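Local atomic coordinates of AvtR (Acidianus filamentous virus 6, PDB entry 4HV0), a protein that acts as a transcriptional regulator of a virus that infects hyperthermophilic archaea, probably binding DNA as a ribbon-helix-helix (CopG-like) protein. Residues I55-G59 / K60-R64; T86-N89 / R90-K93; V5-E8 / V9-L13; V77-E80 / L81-G85; K68-K71 / R72-I75. All coordinates share one frame; numbering follows the deposited sequence.

Contact 1: I55-G59 / K60-R64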
loop_
_atom_site.group_PDB
_atom_site.type_symbol
_atom_site.label_atom_id
_atom_site.label_comp_id
_atom_site.label_asym_id
_atom_site.label_seq_id
_atom_site.Cartn_x
_atom_site.Cartn_y
_atom_site.Cartn_z
ATOM N N ILE A 55 -5.113 -0.322 14.503
ATOM C CA ILE A 55 -5.619 -1.149 15.579
ATOM C C ILE A 55 -4.461 -1.868 16.222
ATOM O O ILE A 55 -3.440 -2.084 15.581
ATOM C CB ILE A 55 -6.711 -2.119 15.123
ATOM C CG1 ILE A 55 -6.157 -3.180 14.209
ATOM C CG2 ILE A 55 -7.831 -1.367 14.403
ATOM C CD1 ILE A 55 -7.204 -4.203 13.827
ATOM N N ILE A 56 -4.610 -2.194 17.504
ATOM C CA ILE A 56 -3.572 -2.873 18.260
ATOM C C ILE A 56 -3.970 -4.326 18.495
ATOM O O ILE A 56 -5.029 -4.598 19.034
ATOM C CB ILE A 56 -3.272 -2.113 19.577
ATOM C CG1 ILE A 56 -2.840 -0.668 19.302
ATOM C CG2 ILE A 56 -2.147 -2.772 20.312
ATOM C CD1 ILE A 56 -3.002 0.282 20.476
ATOM N N VAL A 57 -3.143 -5.265 18.042
ATOM C CA VAL A 57 -3.374 -6.711 18.273
ATOM C C VAL A 57 -2.101 -7.334 18.802
ATOM O O VAL A 57 -1.051 -7.179 18.206
ATOM C CB VAL A 57 -3.815 -7.436 16.998
ATOM C CG1 VAL A 57 -4.409 -8.771 17.385
ATOM C CG2 VAL A 57 -4.878 -6.617 16.251
ATOM N N ASN A 58 -2.200 -7.995 19.949
ATOM C CA ASN A 58 -1.039 -8.427 20.724
ATOM C C ASN A 58 0.060 -7.409 20.811
ATOM O O ASN A 58 1.241 -7.723 20.668
ATOM C CB ASN A 58 -0.552 -9.758 20.214
ATOM C CG ASN A 58 -1.589 -10.844 20.476
ATOM O OD1 ASN A 58 -2.168 -10.893 21.561
ATOM N ND2 ASN A 58 -1.899 -11.656 19.472
ATOM N N GLY A 59 -0.338 -6.173 21.071
ATOM C CA GLY A 59 0.619 -5.117 21.277
ATOM C C GLY A 59 1.195 -4.506 20.033
ATOM O O GLY A 59 1.962 -3.557 20.156
ATOM N N LYS A 60 0.851 -5.031 18.851
ATOM C CA LYS A 60 1.379 -4.504 17.604
ATOM C C LYS A 60 0.343 -3.673 16.911
ATOM O O LYS A 60 -0.829 -4.007 16.892
ATOM C CB LYS A 60 1.830 -5.637 16.687
ATOM C CG LYS A 60 3.081 -6.342 17.181
ATOM C CD LYS A 60 3.075 -7.828 16.847
ATOM C CE LYS A 60 4.051 -8.607 17.730
ATOM N NZ LYS A 60 3.574 -9.998 17.980
ATOM N N LYS A 61 0.785 -2.571 16.336
ATOM C CA LYS A 61 -0.081 -1.696 15.552
ATOM C C LYS A 61 -0.186 -2.201 14.126
ATOM O O LYS A 61 0.803 -2.642 13.555
ATOM C CB LYS A 61 0.486 -0.287 15.482
ATOM C CG LYS A 61 0.516 0.508 16.772
ATOM C CD LYS A 61 0.461 1.979 16.378
ATOM C CE LYS A 61 0.862 2.954 17.469
ATOM N NZ LYS A 61 1.487 4.156 16.851
ATOM N N TYR A 62 -1.383 -2.097 13.559
ATOM C CA TYR A 62 -1.662 -2.452 12.177
ATOM C C TYR A 62 -2.463 -1.306 11.557
ATOM O O TYR A 62 -3.589 -1.034 11.961
ATOM C CB TYR A 62 -2.478 -3.763 12.111
ATOM C CG TYR A 62 -1.729 -4.979 12.592
ATOM C CD1 TYR A 62 -0.907 -5.701 11.735
ATOM C CD2 TYR A 62 -1.815 -5.398 13.913
ATOM C CE1 TYR A 62 -0.202 -6.808 12.171
ATOM C CE2 TYR A 62 -1.121 -6.524 14.359
ATOM C CZ TYR A 62 -0.322 -7.224 13.482
ATOM O OH TYR A 62 0.365 -8.335 13.927
ATOM N N TYR A 63 -1.888 -0.622 10.577
ATOM C CA TYR A 63 -2.512 0.586 10.038
ATOM C C TYR A 63 -3.507 0.244 8.947
ATOM O O TYR A 63 -3.238 -0.564 8.093
ATOM C CB TYR A 63 -1.445 1.552 9.548
ATOM C CG TYR A 63 -0.608 2.133 10.672
ATOM C CD1 TYR A 63 -0.839 3.425 11.159
ATOM C CD2 TYR A 63 0.409 1.381 11.256
ATOM C CE1 TYR A 63 -0.065 3.945 12.188
ATOM C CE2 TYR A 63 1.187 1.892 12.280
ATOM C CZ TYR A 63 0.948 3.169 12.745
ATOM O OH TYR A 63 1.735 3.667 13.766
ATOM N N ARG A 64 -4.678 0.862 9.006
ATOM C CA ARG A 64 -5.709 0.721 7.985
ATOM C C ARG A 64 -5.622 1.939 7.056
ATOM O O ARG A 64 -5.801 3.067 7.500
ATOM C CB ARG A 64 -7.092 0.663 8.627
ATOM C CG ARG A 64 -7.382 -0.604 9.406
ATOM C CD ARG A 64 -8.848 -0.991 9.305
ATOM N NE ARG A 64 -9.105 -2.271 9.970
ATOM C CZ ARG A 64 -8.756 -3.471 9.494
ATOM N NH1 ARG A 64 -8.116 -3.598 8.332
ATOM N NH2 ARG A 64 -9.049 -4.567 10.189
#
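Val57 and Lys60 bond to each other through both backbone groups: Val57 N reaches Lys60 O at 2.9 Å, and Lys60 N reaches Val57 O at the same 2.9 Å. The first donor lies in the carbonyl plane of its acceptor, whereas Lys60 N stands well above the carbonyl plane of Val57. Ile55 and Tyr62 form the next hydrogen-bonded antiparallel pair, with Tyr62 N 2.9 Å from Ile55 O and Ile55 N 3.0 Å from Tyr62 O. Ile56 and Lys61, between them, are a non-hydrogen-bonded pair. Asn58 and Gly59 fill the corner of a type I' turn, both with positive phi, which closes a tight beta hairpin.

On the face shared by Ile55, Val57, Lys60 and Tyr62, the tyrosine crosses the valine side chain at about a right angle, its CE2 3.9 Å from Val57 CB. Its CG, beside the backbone N (chi1 -66°), turns the ring towards Val57, whose O lies at the ring edge, in plane. Farther along, Ile55 CD1 touches Arg64 NH2 at 4.1 Å. On the other face Lys61 NZ donates to Tyr63 OH, while the Tyr63 ring stacks on Tyr10. Four main-chain bonds and sparse apolar cover imply that this largely exposed hairpin is held mostly by its backbone.

Contact 2: T86-N89 / R90-K93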
loop_
_atom_site.group_PDB
_atom_site.type_symbol
_atom_site.label_atom_id
_atom_site.label_comp_id
_atom_site.label_asym_id
_atom_site.label_seq_id
_atom_site.Cartn_x
_atom_site.Cartn_y
_atom_site.Cartn_z
ATOM N N THR A 86 0.264 -13.523 -2.719
ATOM C CA THR A 86 0.847 -12.596 -1.746
ATOM C C THR A 86 -0.199 -11.636 -1.273
ATOM O O THR A 86 -1.153 -11.362 -1.999
ATOM C CB THR A 86 2.078 -11.802 -2.280
ATOM O OG1 THR A 86 2.767 -11.163 -1.175
ATOM C CG2 THR A 86 1.719 -10.775 -3.424
ATOM N N THR A 87 -0.042 -11.191 -0.023
ATOM C CA THR A 87 -0.835 -10.135 0.487
ATOM C C THR A 87 -0.123 -8.874 -0.021
ATOM O O THR A 87 1.043 -8.885 -0.442
ATOM C CB THR A 87 -0.849 -10.086 2.028
ATOM O OG1 THR A 87 0.491 -10.066 2.473
ATOM C CG2 THR A 87 -1.549 -11.228 2.674
ATOM N N LEU A 88 -0.841 -7.769 0.020
ATOM C CA LEU A 88 -0.268 -6.529 -0.353
ATOM C C LEU A 88 0.825 -6.160 0.659
ATOM O O LEU A 88 1.897 -5.630 0.279
ATOM C CB LEU A 88 -1.340 -5.470 -0.381
ATOM C CG LEU A 88 -0.805 -4.105 -0.783
ATOM C CD1 LEU A 88 0.093 -4.146 -1.982
ATOM C CD2 LEU A 88 -2.056 -3.312 -1.058
ATOM N N ASN A 89 0.557 -6.419 1.937
ATOM C CA ASN A 89 1.505 -6.039 2.996
ATOM C C ASN A 89 2.809 -6.746 2.788
ATOM O O ASN A 89 3.848 -6.149 2.887
ATOM C CB ASN A 89 1.004 -6.388 4.408
ATOM C CG ASN A 89 2.041 -6.073 5.512
ATOM O OD1 ASN A 89 2.211 -4.926 5.912
ATOM N ND2 ASN A 89 2.709 -7.075 6.003
ATOM N N ARG A 90 2.754 -8.044 2.526
ATOM C CA ARG A 90 3.973 -8.779 2.344
ATOM C C ARG A 90 4.710 -8.308 1.058
ATOM O O ARG A 90 5.926 -8.219 1.062
ATOM C CB ARG A 90 3.716 -10.269 2.259
ATOM C CG ARG A 90 5.003 -11.106 2.282
ATOM C CD ARG A 90 4.627 -12.556 2.122
ATOM N NE ARG A 90 5.153 -13.069 0.857
ATOM C CZ ARG A 90 4.539 -13.907 0.034
ATOM N NH1 ARG A 90 3.348 -14.377 0.305
ATOM N NH2 ARG A 90 5.135 -14.279 -1.068
ATOM N N PHE A 91 3.963 -7.989 0.001
ATOM C CA PHE A 91 4.557 -7.471 -1.211
ATOM C C PHE A 91 5.306 -6.161 -0.934
ATOM O O PHE A 91 6.469 -6.042 -1.253
ATOM C CB PHE A 91 3.441 -7.289 -2.238
ATOM C CG PHE A 91 3.831 -6.582 -3.480
ATOM C CD1 PHE A 91 4.308 -7.278 -4.561
ATOM C CD2 PHE A 91 3.595 -5.231 -3.609
ATOM C CE1 PHE A 91 4.627 -6.616 -5.731
ATOM C CE2 PHE A 91 3.890 -4.560 -4.780
ATOM C CZ PHE A 91 4.411 -5.248 -5.839
ATOM N N LEU A 92 4.656 -5.215 -0.274
ATOM C CA LEU A 92 5.326 -3.967 0.108
ATOM C C LEU A 92 6.505 -4.204 1.059
ATOM O O LEU A 92 7.526 -3.544 0.955
ATOM C CB LEU A 92 4.352 -3.009 0.781
ATOM C CG LEU A 92 3.188 -2.521 -0.055
ATOM C CD1 LEU A 92 2.142 -1.916 0.849
ATOM C CD2 LEU A 92 3.696 -1.489 -1.057
ATOM N N LYS A 93 6.382 -5.177 1.951
ATOM C CA LYS A 93 7.469 -5.508 2.883
ATOM C C LYS A 93 8.706 -6.041 2.160
ATOM O O LYS A 93 9.823 -5.705 2.508
ATOM C CB LYS A 93 6.969 -6.536 3.908
ATOM C CG LYS A 93 7.752 -6.645 5.195
ATOM C CD LYS A 93 6.961 -7.411 6.271
ATOM C CE LYS A 93 6.562 -8.855 5.879
ATOM N NZ LYS A 93 5.759 -9.651 6.866
#
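Arg90 meets both threonines that precede the helix. Its backbone N donates to Thr87 OG1 at 3.0 Å, a bond made possible by a chi1 of 53°, which sets the hydroxyl between the threonine's own N and carbonyl carbon. Its guanidinium is laid across the Thr86 hydroxyl, with OG1 3.4 Å above the plane and over its centre. Two of its nitrogens are held elsewhere: NE by a salt bridge to Glu94 OE2, NH1 by a hydrogen bond to Gly85 O.

Phe91 comes next, its N bonding to Thr87 O at 3.1 Å. That carbonyl is gripped twice, because Thr86 OG1 also donates to it, in the carbonyl plane and on a lone pair. Thr87 is thus the N-cap of helix 88-97, its side chain and carbonyl both receiving first-turn amides. The Phe91 ring meets Leu88 obliquely, CD2 4.0 Å from Leu88 CD1.

Leu92 N points almost straight at Leu88 O (2.8 Å, 176° at the hydrogen), and Leu92 CG rests against the same Leu88 CD1. Lys93 N follows with a bond to Asn89 O at 2.9 Å. The polar ends of Lys93 and Asn89 converge on Glu6: Lys93 NZ makes a salt bridge with Glu6 OE2, and Asn89 OD1 accepts from Glu6 N.

Contact 3: V5-E8 / V9-L13; sequences VEEE and VYEFL
Val5 and Val9 make the tight side of this contact, crossing at about a right angle with Val5 CB 3.9 Å from Val9 CG1. That methyl lies opposite the backbone N of Val9 (chi1 170°), a setting that brings it back against the strand residue. The CG2 branch of Val5 packs on Tyr10 CB at 4.1 Å. All three residues are buried, and backbone bonds follow the same turn: Tyr10 N to Glu6 O at 3.0 Å and Glu11 N to Glu7 O at 2.8 Å.

The acidic side is looser. Glu7 runs extended while Glu11 bends at chi2 (-48°), and the two lie side by side, pointing the same way. Glu11 OE2 approaches Glu7 CG at 3.5 Å, and the two OE2 atoms, of Glu7 and Glu11, are 3.9 Å apart, with the carboxylate planes turned 52° against each other. Two like charges this close might raise the pKa of one of them; Lys61, whose side chain touches Glu7, could ease the repulsion. Glu8, exposed, points to another side of the helix.

Val5 also bonds through its backbone to Tyr63, joining strand 3-6 to strand 60-65. With Glu6 as N-cap, the passage from strand into helix 7-19 is that of the strand and first helix in the ribbon-helix-helix fold.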
loop_
_atom_site.group_PDB
_atom_site.type_symbol
_atom_site.label_atom_id
_atom_site.label_comp_id
_atom_site.label_asym_id
_atom_site.label_seq_id
_atom_site.Cartn_x
_atom_site.Cartn_y
_atom_site.Cartn_z
ATOM N N VAL A 5 -1.653 -2.635 6.737
ATOM C CA VAL A 5 -0.218 -2.900 6.782
ATOM C C VAL A 5 0.373 -2.930 8.187
ATOM O O VAL A 5 -0.118 -2.287 9.081
ATOM C CB VAL A 5 0.541 -1.894 5.861
ATOM C CG1 VAL A 5 0.038 -2.038 4.429
ATOM C CG2 VAL A 5 0.336 -0.431 6.299
ATOM N N GLU A 6 1.496 -3.625 8.342
ATOM C CA GLU A 6 2.294 -3.594 9.553
ATOM C C GLU A 6 2.950 -2.225 9.763
ATOM O O GLU A 6 3.169 -1.459 8.818
ATOM C CB GLU A 6 3.466 -4.526 9.388
ATOM C CG GLU A 6 3.220 -6.005 9.354
ATOM C CD GLU A 6 4.504 -6.743 8.954
ATOM O OE1 GLU A 6 5.599 -6.187 9.188
ATOM O OE2 GLU A 6 4.418 -7.875 8.415
ATOM N N GLU A 7 3.370 -1.953 10.990
ATOM C CA GLU A 7 3.944 -0.650 11.344
ATOM C C GLU A 7 5.227 -0.314 10.560
ATOM O O GLU A 7 5.384 0.799 10.060
ATOM C CB GLU A 7 4.206 -0.625 12.845
ATOM C CG GLU A 7 4.642 0.710 13.408
ATOM C CD GLU A 7 4.612 0.720 14.920
ATOM O OE1 GLU A 7 4.566 -0.381 15.526
ATOM O OE2 GLU A 7 4.618 1.828 15.499
ATOM N N GLU A 8 6.141 -1.267 10.451
ATOM C CA GLU A 8 7.357 -1.038 9.677
ATOM C C GLU A 8 7.055 -0.562 8.235
ATOM O O GLU A 8 7.687 0.384 7.722
ATOM C CB GLU A 8 8.224 -2.287 9.666
ATOM C CG GLU A 8 9.572 -2.045 9.026
ATOM C CD GLU A 8 10.513 -3.235 9.133
ATOM O OE1 GLU A 8 10.083 -4.317 9.605
ATOM O OE2 GLU A 8 11.693 -3.080 8.726
ATOM N N VAL A 9 6.068 -1.182 7.605
ATOM C CA VAL A 9 5.688 -0.802 6.265
ATOM C C VAL A 9 5.104 0.607 6.248
ATOM O O VAL A 9 5.426 1.423 5.357
ATOM C CB VAL A 9 4.698 -1.816 5.637
ATOM C CG1 VAL A 9 4.124 -1.278 4.333
ATOM C CG2 VAL A 9 5.385 -3.141 5.390
ATOM N N TYR A 10 4.248 0.904 7.220
ATOM C CA TYR A 10 3.633 2.222 7.299
ATOM C C TYR A 10 4.687 3.312 7.500
ATOM O O TYR A 10 4.629 4.350 6.837
ATOM C CB TYR A 10 2.622 2.278 8.421
ATOM C CG TYR A 10 1.889 3.599 8.484
ATOM C CD1 TYR A 10 0.897 3.907 7.559
ATOM C CD2 TYR A 10 2.202 4.546 9.461
ATOM C CE1 TYR A 10 0.229 5.121 7.605
ATOM C CE2 TYR A 10 1.529 5.755 9.520
ATOM C CZ TYR A 10 0.543 6.043 8.589
ATOM O OH TYR A 10 -0.123 7.244 8.641
ATOM N N GLU A 11 5.662 3.074 8.383
ATOM C CA GLU A 11 6.720 4.062 8.597
ATOM C C GLU A 11 7.362 4.364 7.249
ATOM O O GLU A 11 7.470 5.535 6.849
ATOM C CB GLU A 11 7.790 3.597 9.609
ATOM C CG GLU A 11 7.300 3.289 11.020
ATOM C CD GLU A 11 6.391 4.352 11.627
ATOM O OE1 GLU A 11 6.593 5.561 11.404
ATOM O OE2 GLU A 11 5.439 3.973 12.346
ATOM N N PHE A 12 7.752 3.305 6.544
ATOM C CA PHE A 12 8.367 3.453 5.237
ATOM C C PHE A 12 7.511 4.263 4.271
ATOM O O PHE A 12 8.004 5.169 3.629
ATOM C CB PHE A 12 8.655 2.101 4.621
ATOM C CG PHE A 12 9.049 2.193 3.180
ATOM C CD1 PHE A 12 10.368 2.462 2.828
ATOM C CD2 PHE A 12 8.099 2.046 2.169
ATOM C CE1 PHE A 12 10.745 2.562 1.499
ATOM C CE2 PHE A 12 8.471 2.150 0.832
ATOM C CZ PHE A 12 9.797 2.409 0.501
ATOM N N LEU A 13 6.231 3.949 4.182
ATOM C CA LEU A 13 5.337 4.693 3.305
ATOM C C LEU A 13 5.166 6.136 3.733
ATOM O O LEU A 13 5.073 7.031 2.897
ATOM C CB LEU A 13 3.960 4.042 3.287
ATOM C CG LEU A 13 3.834 2.680 2.590
ATOM C CD1 LEU A 13 2.438 2.090 2.844
ATOM C CD2 LEU A 13 4.144 2.751 1.096
#

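Contact 4: V77-E80 / L81-G85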
loop_
_atom_site.group_PDB
_atom_site.type_symbol
_atom_site.label_atom_id
_atom_site.label_comp_id
_atom_site.label_asym_id
_atom_site.label_seq_id
_atom_site.Cartn_x
_atom_site.Cartn_y
_atom_site.Cartn_z
ATOM N N VAL A 77 -5.671 -5.491 -9.223
ATOM C CA VAL A 77 -4.685 -5.606 -8.202
ATOM C C VAL A 77 -4.983 -6.789 -7.284
ATOM O O VAL A 77 -4.087 -7.580 -7.005
ATOM C CB VAL A 77 -4.511 -4.312 -7.428
ATOM C CG1 VAL A 77 -3.749 -4.564 -6.138
ATOM C CG2 VAL A 77 -3.746 -3.324 -8.300
ATOM N N LYS A 78 -6.225 -6.928 -6.836
ATOM C CA LYS A 78 -6.600 -8.091 -6.037
ATOM C C LYS A 78 -6.292 -9.381 -6.742
ATOM O O LYS A 78 -5.746 -10.326 -6.156
ATOM C CB LYS A 78 -8.090 -8.088 -5.734
ATOM C CG LYS A 78 -8.565 -7.127 -4.660
ATOM C CD LYS A 78 -10.053 -7.385 -4.428
ATOM C CE LYS A 78 -10.894 -6.138 -4.213
ATOM N NZ LYS A 78 -10.876 -5.855 -2.768
ATOM N N LEU A 79 -6.619 -9.433 -8.008
ATOM C CA LEU A 79 -6.402 -10.660 -8.746
ATOM C C LEU A 79 -4.934 -10.981 -8.883
ATOM O O LEU A 79 -4.556 -12.136 -8.779
ATOM C CB LEU A 79 -7.049 -10.536 -10.109
ATOM C CG LEU A 79 -6.982 -11.730 -11.057
ATOM C CD1 LEU A 79 -7.815 -12.868 -10.455
ATOM C CD2 LEU A 79 -7.436 -11.352 -12.471
ATOM N N GLU A 80 -4.115 -9.967 -9.157
ATOM C CA GLU A 80 -2.700 -10.183 -9.379
ATOM C C GLU A 80 -2.022 -10.616 -8.090
ATOM O O GLU A 80 -1.182 -11.493 -8.114
ATOM C CB GLU A 80 -2.066 -8.914 -9.939
ATOM C CG GLU A 80 -2.369 -8.669 -11.412
ATOM C CD GLU A 80 -1.846 -9.762 -12.338
ATOM O OE1 GLU A 80 -0.830 -10.401 -11.998
ATOM O OE2 GLU A 80 -2.444 -10.002 -13.412
ATOM N N LEU A 81 -2.401 -10.015 -6.957
ATOM C CA LEU A 81 -1.858 -10.434 -5.668
ATOM C C LEU A 81 -2.266 -11.879 -5.399
ATOM O O LEU A 81 -1.467 -12.644 -4.879
ATOM C CB LEU A 81 -2.324 -9.526 -4.543
ATOM C CG LEU A 81 -1.918 -8.042 -4.627
ATOM C CD1 LEU A 81 -2.753 -7.079 -3.743
ATOM C CD2 LEU A 81 -0.411 -7.927 -4.347
ATOM N N LYS A 82 -3.481 -12.260 -5.777
ATOM C CA LYS A 82 -3.942 -13.636 -5.578
ATOM C C LYS A 82 -3.155 -14.576 -6.435
ATOM O O LYS A 82 -2.545 -15.515 -5.925
ATOM C CB LYS A 82 -5.435 -13.825 -5.902
ATOM C CG LYS A 82 -6.353 -13.853 -4.678
ATOM C CD LYS A 82 -7.440 -14.944 -4.566
ATOM C CE LYS A 82 -7.916 -15.022 -3.113
ATOM N NZ LYS A 82 -6.842 -14.852 -2.074
ATOM N N LYS A 83 -3.125 -14.318 -7.733
ATOM C CA LYS A 83 -2.312 -15.151 -8.653
ATOM C C LYS A 83 -0.850 -15.304 -8.207
ATOM O O LYS A 83 -0.233 -16.347 -8.327
ATOM C CB LYS A 83 -2.355 -14.606 -10.078
ATOM C CG LYS A 83 -3.739 -14.656 -10.689
ATOM C CD LYS A 83 -3.735 -14.139 -12.104
ATOM C CE LYS A 83 -4.913 -14.645 -12.924
ATOM N NZ LYS A 83 -4.863 -14.132 -14.337
ATOM N N ARG A 84 -0.320 -14.262 -7.619
ATOM C CA ARG A 84 1.056 -14.220 -7.221
ATOM C C ARG A 84 1.198 -14.874 -5.843
ATOM O O ARG A 84 2.300 -15.184 -5.395
ATOM C CB ARG A 84 1.408 -12.734 -7.177
ATOM C CG ARG A 84 2.815 -12.411 -6.799
ATOM C CD ARG A 84 3.735 -12.900 -7.860
ATOM N NE ARG A 84 5.074 -12.861 -7.329
ATOM C CZ ARG A 84 6.152 -13.230 -7.979
ATOM N NH1 ARG A 84 6.070 -13.629 -9.232
ATOM N NH2 ARG A 84 7.319 -13.161 -7.362
ATOM N N GLY A 85 0.072 -15.042 -5.146
ATOM C CA GLY A 85 0.066 -15.674 -3.830
ATOM C C GLY A 85 0.635 -14.793 -2.741
ATOM O O GLY A 85 1.413 -15.243 -1.943
#
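Glu80 and Arg84 form the final turn of helix 71-84, which ends in a Schellman motif at Gly85. By backbone bonding, Arg84 N donates to Glu80 O at 2.9 Å. Earlier in the helix Leu81 N reaches Val77 O and Lys82 N reaches Lys78 O, while Lys83 N meets Leu79 O at 2.8 Å, the N-H...O angle a nearly straight 178°. Gly85 then leaves the helix with positive phi, a conformation that suits glycine; its N bonds to Lys82 O at 2.8 Å and, weakly, to Leu81 O.

The apolar contacts run on two flanks. Val77 and Leu81 lie side by side, pointing the same way, with CG1 of the valine 3.6 Å from CD1 of the leucine; Leu81 continues onto Phe36 of helix 24-36, and Val77 onto Ile38. On the exposed flank Leu79 is crossed obliquely by the extended aliphatic chain of Lys83, whose CE lies 4.0 Å from Leu79 CG.

Charge adds little by direct contact, and any attraction would act at a distance: Glu80 bends at chi2 (-62°), yet its OE2 remains 4.9 Å from Lys83 NZ.

Contact 5: K68-K71 / R72-I75; sequences KLEK and RNEI
Glu70 O takes up two amides of the first helical turn: Glu74 N at 3.0 Å, in a good bond of 164° at the hydrogen, and Asn73 N, in a weak one bent to 121°. The next carbonyl, Lys71 O, accepts from Ile75 N at 3.2 Å. Glu70 stands at the N-cap, and its N and OE2 find partners in the loop that follows helix 24-36. Its N donates to Asp40 OD2, while OE2 of its extended chain accepts from Arg41 N, so both backbone and carboxylate are tied to residues 40-41. Near a helix start, the carboxylate would probably be favoured in its charged form.

Around these bonds the side chains give light cover. Leu69 CD1 sits 4.2 Å from Glu74 N and 4.3 Å from Asn73 CB, setting an apolar branch against the opening turn. Ile75 leans back over Lys71 O, its CD1 3.8 Å from that oxygen. Glu74 has a long, weak ion pair with Lys78 one turn on.

Leu69 also touches Arg29 and Leu32 of helix 24-36, and Asn73 packs on Ile38 and Asp40. The contact therefore marks where the chain, having left strand 60-65, enters helix 71-84 beside helix 24-36 and the loop that follows it.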
loop_
_atom_site.group_PDB
_atom_site.type_symbol
_atom_site.label_atom_id
_atom_site.label_comp_id
_atom_site.label_asym_id
_atom_site.label_seq_id
_atom_site.Cartn_x
_atom_site.Cartn_y
_atom_site.Cartn_z
ATOM N N LYS A 68 -7.935 4.229 -2.343
ATOM C CA LYS A 68 -9.016 4.155 -3.317
ATOM C C LYS A 68 -8.431 4.281 -4.728
ATOM O O LYS A 68 -7.776 5.265 -5.030
ATOM C CB LYS A 68 -10.009 5.299 -3.100
ATOM C CG LYS A 68 -10.654 5.331 -1.734
ATOM C CD LYS A 68 -11.881 6.232 -1.705
ATOM C CE LYS A 68 -12.507 6.267 -0.323
ATOM N NZ LYS A 68 -13.654 7.213 -0.265
ATOM N N LEU A 69 -8.664 3.260 -5.548
ATOM C CA LEU A 69 -8.337 3.185 -6.968
ATOM C C LEU A 69 -9.642 3.082 -7.753
ATOM O O LEU A 69 -10.692 2.799 -7.186
ATOM C CB LEU A 69 -7.533 1.901 -7.223
ATOM C CG LEU A 69 -6.057 1.753 -6.845
ATOM C CD1 LEU A 69 -5.627 0.301 -6.995
ATOM C CD2 LEU A 69 -5.178 2.631 -7.720
ATOM N N GLU A 70 -9.582 3.319 -9.065
ATOM C CA GLU A 70 -10.723 3.036 -9.944
ATOM C C GLU A 70 -11.143 1.603 -9.699
ATOM O O GLU A 70 -10.292 0.747 -9.518
ATOM C CB GLU A 70 -10.333 3.194 -11.419
ATOM C CG GLU A 70 -9.904 4.583 -11.844
ATOM C CD GLU A 70 -9.416 4.638 -13.276
ATOM O OE1 GLU A 70 -9.544 3.669 -14.058
ATOM O OE2 GLU A 70 -8.872 5.678 -13.635
ATOM N N LYS A 71 -12.437 1.327 -9.730
ATOM C CA LYS A 71 -12.930 -0.007 -9.422
ATOM C C LYS A 71 -12.247 -1.086 -10.272
ATOM O O LYS A 71 -11.925 -2.146 -9.757
ATOM C CB LYS A 71 -14.472 -0.073 -9.546
ATOM C CG LYS A 71 -15.199 0.650 -8.406
ATOM C CD LYS A 71 -16.725 0.716 -8.576
ATOM C CE LYS A 71 -17.418 1.399 -7.382
ATOM N NZ LYS A 71 -18.708 0.795 -6.921
ATOM N N ARG A 72 -12.009 -0.820 -11.553
ATOM C CA ARG A 72 -11.377 -1.815 -12.425
ATOM C C ARG A 72 -9.942 -2.181 -11.972
ATOM O O ARG A 72 -9.575 -3.366 -11.991
ATOM C CB ARG A 72 -11.465 -1.484 -13.931
ATOM C CG ARG A 72 -12.696 -2.123 -14.567
ATOM C CD ARG A 72 -14.001 -1.596 -13.973
ATOM N NE ARG A 72 -14.970 -2.667 -13.764
ATOM C CZ ARG A 72 -16.122 -2.504 -13.125
ATOM N NH1 ARG A 72 -16.450 -1.301 -12.673
ATOM N NH2 ARG A 72 -16.946 -3.535 -12.952
ATOM N N ASN A 73 -9.186 -1.187 -11.519
ATOM C CA ASN A 73 -7.852 -1.423 -11.032
ATOM C C ASN A 73 -7.842 -2.109 -9.667
ATOM O O ASN A 73 -6.974 -2.916 -9.390
ATOM C CB ASN A 73 -7.043 -0.127 -10.989
ATOM C CG ASN A 73 -6.637 0.382 -12.368
ATOM O OD1 ASN A 73 -6.490 1.589 -12.567
ATOM N ND2 ASN A 73 -6.435 -0.514 -13.300
ATOM N N GLU A 74 -8.818 -1.817 -8.828
ATOM C CA GLU A 74 -8.982 -2.544 -7.578
ATOM C C GLU A 74 -9.086 -4.060 -7.814
ATOM O O GLU A 74 -8.412 -4.848 -7.153
ATOM C CB GLU A 74 -10.234 -2.068 -6.860
ATOM C CG GLU A 74 -10.142 -2.156 -5.352
ATOM C CD GLU A 74 -11.415 -1.692 -4.704
ATOM O OE1 GLU A 74 -11.591 -0.452 -4.562
ATOM O OE2 GLU A 74 -12.229 -2.570 -4.353
ATOM N N ILE A 75 -9.905 -4.452 -8.775
ATOM C CA ILE A 75 -10.037 -5.846 -9.118
ATOM C C ILE A 75 -8.741 -6.424 -9.696
ATOM O O ILE A 75 -8.329 -7.511 -9.270
ATOM C CB ILE A 75 -11.259 -6.064 -10.053
ATOM C CG1 ILE A 75 -12.550 -5.843 -9.245
ATOM C CG2 ILE A 75 -11.302 -7.454 -10.657
ATOM C CD1 ILE A 75 -13.787 -5.445 -10.026
#

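In the fold
None of the five is deep core: contact 3 is the most buried of them, and the others lie at the surface. Contacts 1 and 3 reach neighbouring strands of one sheet, and the Tyr63 ring rests on Glu7 between them. Contact 3 also touches contact 2, chiefly through charged and polar groups around Glu6. Contacts 4 and 5 share helix 71-84, Val77 meeting Leu69 between them. Thr86 N to Leu81 O links contact 4 to contact 2. Strand pairing dominates contact 1; contacts 2, 3 and 5 lie at helix starts, a side chain capping the helix in contact 2, and contact 4 at a helix end. Contacts 3 and 4 add valine-centred packing.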